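Aminopentol aminotransferase (PDB 6HBS) deaminates aminopentol, the hydrolysis product of fumonisin B1, to its 2-keto form with pyridoxal 5'-phosphate as cofactor and pyruvate as preferred amino acceptor. Local coordinates at residues R107-A112 against A268-N273; L227-V232 against I249-S254. All coordinates share one frame; numbering follows the deposited sequence.

Contact 1. Residues R107-A112 against A268-N273; sequences RHADWA and ALLGSN. With MG (magnesium ion), chain D.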
loop_
_atom_site.group_PDB
_atom_site.type_symbol
_atom_site.label_atom_id
_atom_site.label_comp_id
_atom_site.label_asym_id
_atom_site.label_seq_id
_atom_site.Cartn_x
_atom_site.Cartn_y
_atom_site.Cartn_z
ATOM N N ARG A 107 -24.563 3.490 4.157
ATOM C CA ARG A 107 -25.852 3.754 3.485
ATOM C C ARG A 107 -25.680 4.226 2.034
ATOM O O ARG A 107 -26.446 3.841 1.188
ATOM C CB ARG A 107 -26.690 4.798 4.236
ATOM C CG ARG A 107 -27.474 4.236 5.414
ATOM C CD ARG A 107 -28.437 5.255 6.021
ATOM N NE ARG A 107 -29.126 6.029 4.985
ATOM C CZ ARG A 107 -30.270 5.678 4.390
ATOM N NH1 ARG A 107 -30.957 4.631 4.820
ATOM N NH2 ARG A 107 -30.722 6.380 3.362
ATOM N N HIS A 108 -24.693 5.075 1.734
ATOM C CA HIS A 108 -24.542 5.606 0.384
ATOM C C HIS A 108 -24.048 4.550 -0.609
ATOM O O HIS A 108 -24.117 4.763 -1.791
ATOM C CB HIS A 108 -23.610 6.831 0.389
ATOM C CG HIS A 108 -22.157 6.521 0.297
ATOM N ND1 HIS A 108 -21.534 6.345 -0.919
ATOM C CD2 HIS A 108 -21.186 6.475 1.234
ATOM C CE1 HIS A 108 -20.248 6.120 -0.714
ATOM N NE2 HIS A 108 -20.006 6.188 0.591
ATOM N N ALA A 109 -23.425 3.483 -0.111
ATOM C CA ALA A 109 -22.595 2.616 -0.958
ATOM C C ALA A 109 -23.366 1.363 -1.387
ATOM O O ALA A 109 -24.102 0.796 -0.582
ATOM C CB ALA A 109 -21.350 2.227 -0.205
ATOM N N ASP A 110 -23.078 0.931 -2.620
ATOM C CA ASP A 110 -23.548 -0.315 -3.228
ATOM C C ASP A 110 -22.382 -1.271 -3.542
ATOM O O ASP A 110 -22.625 -2.463 -3.744
ATOM C CB ASP A 110 -24.357 -0.008 -4.478
ATOM C CG ASP A 110 -25.467 0.990 -4.192
ATOM O OD1 ASP A 110 -26.265 0.706 -3.318
ATOM O OD2 ASP A 110 -25.456 2.069 -4.796
ATOM N N TRP A 111 -21.137 -0.761 -3.564
ATOM C CA TRP A 111 -19.986 -1.597 -3.866
ATOM C C TRP A 111 -18.757 -1.152 -3.076
ATOM O O TRP A 111 -18.690 -0.032 -2.596
ATOM C CB TRP A 111 -19.722 -1.637 -5.378
ATOM C CG TRP A 111 -19.528 -0.304 -6.035
ATOM C CD1 TRP A 111 -20.456 0.388 -6.757
ATOM C CD2 TRP A 111 -18.344 0.512 -6.014
ATOM N NE1 TRP A 111 -19.927 1.557 -7.221
ATOM C CE2 TRP A 111 -18.633 1.670 -6.779
ATOM C CE3 TRP A 111 -17.061 0.371 -5.473
ATOM C CZ2 TRP A 111 -17.704 2.687 -6.968
ATOM C CZ3 TRP A 111 -16.141 1.387 -5.658
ATOM C CH2 TRP A 111 -16.457 2.523 -6.408
ATOM N N ALA A 112 -17.766 -2.046 -2.996
ATOM C CA ALA A 112 -16.485 -1.751 -2.371
ATOM C C ALA A 112 -15.312 -2.232 -3.240
ATOM O O ALA A 112 -15.406 -3.238 -3.908
ATOM C CB ALA A 112 -16.454 -2.391 -1.019
ATOM N N ALA A 268 -10.081 1.062 1.673
ATOM C CA ALA A 268 -11.236 0.777 0.859
ATOM C C ALA A 268 -11.751 2.040 0.185
ATOM O O ALA A 268 -11.721 3.125 0.780
ATOM C CB ALA A 268 -12.355 0.188 1.679
ATOM N N LEU A 269 -12.297 1.828 -1.012
ATOM C CA LEU A 269 -13.189 2.766 -1.699
ATOM C C LEU A 269 -14.616 2.205 -1.717
ATOM O O LEU A 269 -14.853 1.131 -2.266
ATOM C CB LEU A 269 -12.663 3.005 -3.112
ATOM C CG LEU A 269 -13.468 4.041 -3.916
ATOM C CD1 LEU A 269 -13.453 5.371 -3.195
ATOM C CD2 LEU A 269 -12.908 4.210 -5.322
ATOM N N LEU A 270 -15.567 2.936 -1.131
ATOM C CA LEU A 270 -17.015 2.587 -1.110
ATOM C C LEU A 270 -17.744 3.514 -2.082
ATOM O O LEU A 270 -17.445 4.705 -2.115
ATOM C CB LEU A 270 -17.563 2.737 0.309
ATOM C CG LEU A 270 -17.373 1.557 1.276
ATOM C CD1 LEU A 270 -18.364 0.440 1.010
ATOM C CD2 LEU A 270 -15.959 1.019 1.202
ATOM N N GLY A 271 -18.639 2.966 -2.909
ATOM C CA GLY A 271 -19.196 3.776 -3.980
ATOM C C GLY A 271 -20.632 3.413 -4.261
ATOM O O GLY A 271 -21.022 2.283 -4.011
ATOM N N SER A 272 -21.409 4.401 -4.718
ATOM C CA SER A 272 -22.777 4.182 -5.114
ATOM C C SER A 272 -22.809 3.609 -6.538
ATOM O O SER A 272 -21.840 3.701 -7.298
ATOM C CB SER A 272 -23.583 5.456 -5.000
ATOM O OG SER A 272 -23.274 6.302 -6.075
ATOM N N ASN A 273 -23.943 3.010 -6.892
ATOM C CA ASN A 273 -24.175 2.424 -8.213
ATOM C C ASN A 273 -23.929 3.439 -9.332
ATOM O O ASN A 273 -23.519 3.072 -10.397
ATOM C CB ASN A 273 -25.564 1.786 -8.279
ATOM C CG ASN A 273 -25.551 0.396 -7.683
ATOM O OD1 ASN A 273 -24.528 -0.287 -7.745
ATOM N ND2 ASN A 273 -26.649 -0.019 -7.072
HETATM MG MG MG D . -24.975 0.302 1.566
HETATM O O HOH W 1 -26.191 0.254 3.641
HETATM O O HOH W 2 -26.349 -1.484 0.633
#
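Trp111 lays one face of its indole on the backbone of Gly271: the glycine CA sits 3.6 Å from the centroid of the six-membered ring and 19° off its normal, a CH-pi contact, with Gly271 O over the same face. A CB at this position would collide with CZ2 of the indole, so the ring can lie this close only because Gly271 has no side chain. Asn273 OD1, hydrogen-bonded to Arg276 NH2, lies at the edge of the indole, while Leu269 runs alongside it and brings CD2 within 4.1 Å of CH2. The imidazole of His108 has Ala109 CB over one face and Leu270 O at its edge, 3.4 Å from CE1; its NE2 is hydrogen-bonded to Ser254 OG.

A chi1 of 56° sets Trp111 CG between its backbone N and carbonyl carbon, and NE1 donates to Ser272 O at 2.9 Å, approaching from above the carbonyl plane with an N-H...O angle of 131°. The N-H groups of Asp110 and Trp111 converge on Gly271 O, which makes a classic beta bulge. Asp110 OD2 takes the N-H of Asn273 on its anti lone pair, at 2.8 Å.

Ala109 O binds magnesium at 2.4 Å, with two waters and the carbonyls of Val103 and Val106 completing the observed ligands. All protein ligands are backbone oxygens, consistent with the metal holding the turn of backbone ahead of strand 111-115.

Contact 2. Residues L227-V232 against I249-S254; sequences LVVDDV and IEPDLS. With PLP (pyridoxal-5'-phosphate), chain C.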
loop_
_atom_site.group_PDB
_atom_site.type_symbol
_atom_site.label_atom_id
_atom_site.label_comp_id
_atom_site.label_asym_id
_atom_site.label_seq_id
_atom_site.Cartn_x
_atom_site.Cartn_y
_atom_site.Cartn_z
ATOM N N LEU A 227 -19.208 13.643 -5.278
ATOM C CA LEU A 227 -18.849 14.018 -3.922
ATOM C C LEU A 227 -18.099 12.855 -3.269
ATOM O O LEU A 227 -18.629 11.754 -3.156
ATOM C CB LEU A 227 -20.086 14.372 -3.092
ATOM C CG LEU A 227 -19.774 14.819 -1.665
ATOM C CD1 LEU A 227 -18.806 15.988 -1.662
ATOM C CD2 LEU A 227 -21.038 15.160 -0.901
ATOM N N VAL A 228 -16.875 13.136 -2.854
ATOM C CA VAL A 228 -15.999 12.157 -2.243
ATOM C C VAL A 228 -15.721 12.595 -0.803
ATOM O O VAL A 228 -15.093 13.634 -0.574
ATOM C CB VAL A 228 -14.685 12.023 -3.023
ATOM C CG1 VAL A 228 -13.846 10.899 -2.432
ATOM C CG2 VAL A 228 -14.912 11.818 -4.529
ATOM N N VAL A 229 -16.140 11.783 0.173
ATOM C CA VAL A 229 -15.769 12.067 1.558
ATOM C C VAL A 229 -14.546 11.219 1.900
ATOM O O VAL A 229 -14.602 10.001 1.794
ATOM C CB VAL A 229 -16.934 11.818 2.519
ATOM C CG1 VAL A 229 -16.475 11.759 3.962
ATOM C CG2 VAL A 229 -18.009 12.869 2.351
ATOM N N ASP A 230 -13.459 11.866 2.332
ATOM C CA ASP A 230 -12.267 11.155 2.735
ATOM C C ASP A 230 -12.377 10.828 4.227
ATOM O O ASP A 230 -12.070 11.663 5.046
ATOM C CB ASP A 230 -11.008 11.930 2.371
ATOM C CG ASP A 230 -9.744 11.210 2.746
ATOM O OD1 ASP A 230 -9.855 10.150 3.413
ATOM O OD2 ASP A 230 -8.667 11.761 2.462
ATOM N N ASP A 231 -12.793 9.588 4.530
ATOM C CA ASP A 231 -13.043 9.119 5.885
ATOM C C ASP A 231 -11.898 8.230 6.370
ATOM O O ASP A 231 -12.102 7.450 7.327
ATOM C CB ASP A 231 -14.367 8.380 6.004
ATOM C CG ASP A 231 -15.352 9.053 6.940
ATOM O OD1 ASP A 231 -14.898 9.630 7.971
ATOM O OD2 ASP A 231 -16.566 8.939 6.664
ATOM N N VAL A 232 -10.703 8.388 5.769
ATOM C CA VAL A 232 -9.574 7.531 6.136
ATOM C C VAL A 232 -9.196 7.768 7.611
ATOM O O VAL A 232 -8.829 6.815 8.332
ATOM C CB VAL A 232 -8.379 7.737 5.180
ATOM C CG1 VAL A 232 -7.112 7.090 5.741
ATOM C CG2 VAL A 232 -8.692 7.191 3.796
ATOM N N ILE A 249 -26.052 14.195 4.828
ATOM C CA ILE A 249 -25.435 14.363 3.514
ATOM C C ILE A 249 -24.681 13.077 3.168
ATOM O O ILE A 249 -23.721 12.749 3.862
ATOM C CB ILE A 249 -24.495 15.584 3.483
ATOM C CG1 ILE A 249 -25.233 16.879 3.823
ATOM C CG2 ILE A 249 -23.793 15.673 2.133
ATOM C CD1 ILE A 249 -26.217 17.306 2.764
ATOM N N GLU A 250 -25.110 12.412 2.085
ATOM C CA GLU A 250 -24.474 11.190 1.584
ATOM C C GLU A 250 -23.578 11.509 0.397
ATOM O O GLU A 250 -23.999 12.092 -0.599
ATOM C CB GLU A 250 -25.508 10.138 1.194
ATOM C CG GLU A 250 -26.285 9.605 2.375
ATOM C CD GLU A 250 -27.281 8.507 2.046
ATOM O OE1 GLU A 250 -28.066 8.140 2.938
ATOM O OE2 GLU A 250 -27.254 8.000 0.912
ATOM N N PRO A 251 -22.293 11.095 0.442
ATOM C CA PRO A 251 -21.431 11.234 -0.723
ATOM C C PRO A 251 -21.752 10.186 -1.805
ATOM O O PRO A 251 -22.533 9.260 -1.587
ATOM C CB PRO A 251 -20.039 11.019 -0.120
ATOM C CG PRO A 251 -20.303 10.019 0.993
ATOM C CD PRO A 251 -21.633 10.445 1.578
ATOM N N ASP A 252 -21.098 10.333 -2.949
ATOM C CA ASP A 252 -21.085 9.332 -3.999
ATOM C C ASP A 252 -19.998 8.282 -3.730
ATOM O O ASP A 252 -20.232 7.113 -3.980
ATOM C CB ASP A 252 -20.858 9.985 -5.348
ATOM C CG ASP A 252 -21.931 11.033 -5.614
ATOM O OD1 ASP A 252 -23.088 10.684 -5.439
ATOM O OD2 ASP A 252 -21.588 12.186 -5.877
ATOM N N LEU A 253 -18.817 8.722 -3.291
ATOM C CA LEU A 253 -17.700 7.835 -2.926
ATOM C C LEU A 253 -17.267 8.202 -1.513
ATOM O O LEU A 253 -17.289 9.355 -1.134
ATOM C CB LEU A 253 -16.499 8.029 -3.861
ATOM C CG LEU A 253 -16.707 7.859 -5.367
ATOM C CD1 LEU A 253 -15.428 8.143 -6.115
ATOM C CD2 LEU A 253 -17.213 6.468 -5.727
ATOM N N SER A 254 -16.803 7.217 -0.764
ATOM C CA SER A 254 -16.118 7.477 0.488
ATOM C C SER A 254 -14.875 6.585 0.540
ATOM O O SER A 254 -14.909 5.429 0.095
ATOM C CB SER A 254 -17.031 7.256 1.677
ATOM O OG SER A 254 -17.633 5.971 1.638
HETATM N N1 PLP C . -6.609 10.713 3.852
HETATM C C2 PLP C . -6.634 11.139 5.134
HETATM C C2A PLP C . -7.718 12.062 5.637
HETATM C C3 PLP C . -5.630 10.639 6.068
HETATM O O3 PLP C . -5.632 11.033 7.359
HETATM C C4 PLP C . -4.607 9.684 5.584
HETATM C C4A PLP C . -3.611 9.181 6.568
HETATM C C5 PLP C . -4.653 9.345 4.131
HETATM C C6 PLP C . -5.680 9.867 3.354
HETATM C C5A PLP C . -3.653 8.393 3.477
HETATM O O4P PLP C . -3.650 7.095 4.125
HETATM P P PLP C . -2.234 6.328 4.065
HETATM O O1P PLP C . -1.275 7.046 4.901
HETATM O O2P PLP C . -1.827 6.398 2.621
HETATM O O3P PLP C . -2.633 4.967 4.594
#
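Asp252 turns its CG anti to its own carbonyl carbon, beside the backbone N (chi1 -57°), and its OD2 accepts the N-H of Leu227 at 2.9 Å, on the anti side and 22° out of the carboxylate plane. The same OD2 has a salt bridge to Arg217. Leu227 CG stands anti to its backbone N (chi1 -178°), 4.1 Å from Pro251 CB; CD2 of the same leucine meets Ile249 CG2. Leu227 O accepts two N-H groups, from Asp252 and Leu253, and Val229 N returns a bond to Leu253 O at 3.0 Å, which sets the parallel register. Pro251 CB packs 3.7 Å from Val229 CG2.

Further along 227-232, Asp230 reaches the cofactor, OD2 lying 2.7 Å from PLP N1, as in related aminotransferases where this pairing probably keeps the pyridine nitrogen protonated. OD1 accepts Val232 N in an Asx turn, and Val232 CG1 packs 3.6 Å from PLP C4. An alanine at Asp230 would probably leave PLP N1 without its carboxylate mate and the N-H of Val232 without the Asx-turn acceptor.

Strand 226-230 runs between 253-256 and 189-194 in the large sheet; helix 210-223 packs on Leu227 and Ile249, and helix 118-133 touches Val228, Asp230 and Leu253.

Both contacts are largely buried and belong to the same seven-stranded sheet, but contact 1 joins the strand outermost within this chain, 111-115, antiparallel to 267-271, whereas contact 2 is a parallel pairing further inside. Their centres are 9 Å apart. Strands 253-256 and 267-271 are neighbours, linked by Leu270 N to Ser254 O at 2.9 Å, and the bond between His108 and Ser254 ties the two contacts together. Arg107 also forms a salt bridge with Glu250. Contact 1 has partly exposed polar residues, a metal and a second subunit bonded to its backbone; contact 2, untouched by another protein chain, combines aliphatic packing with a carboxylate directed at the cofactor.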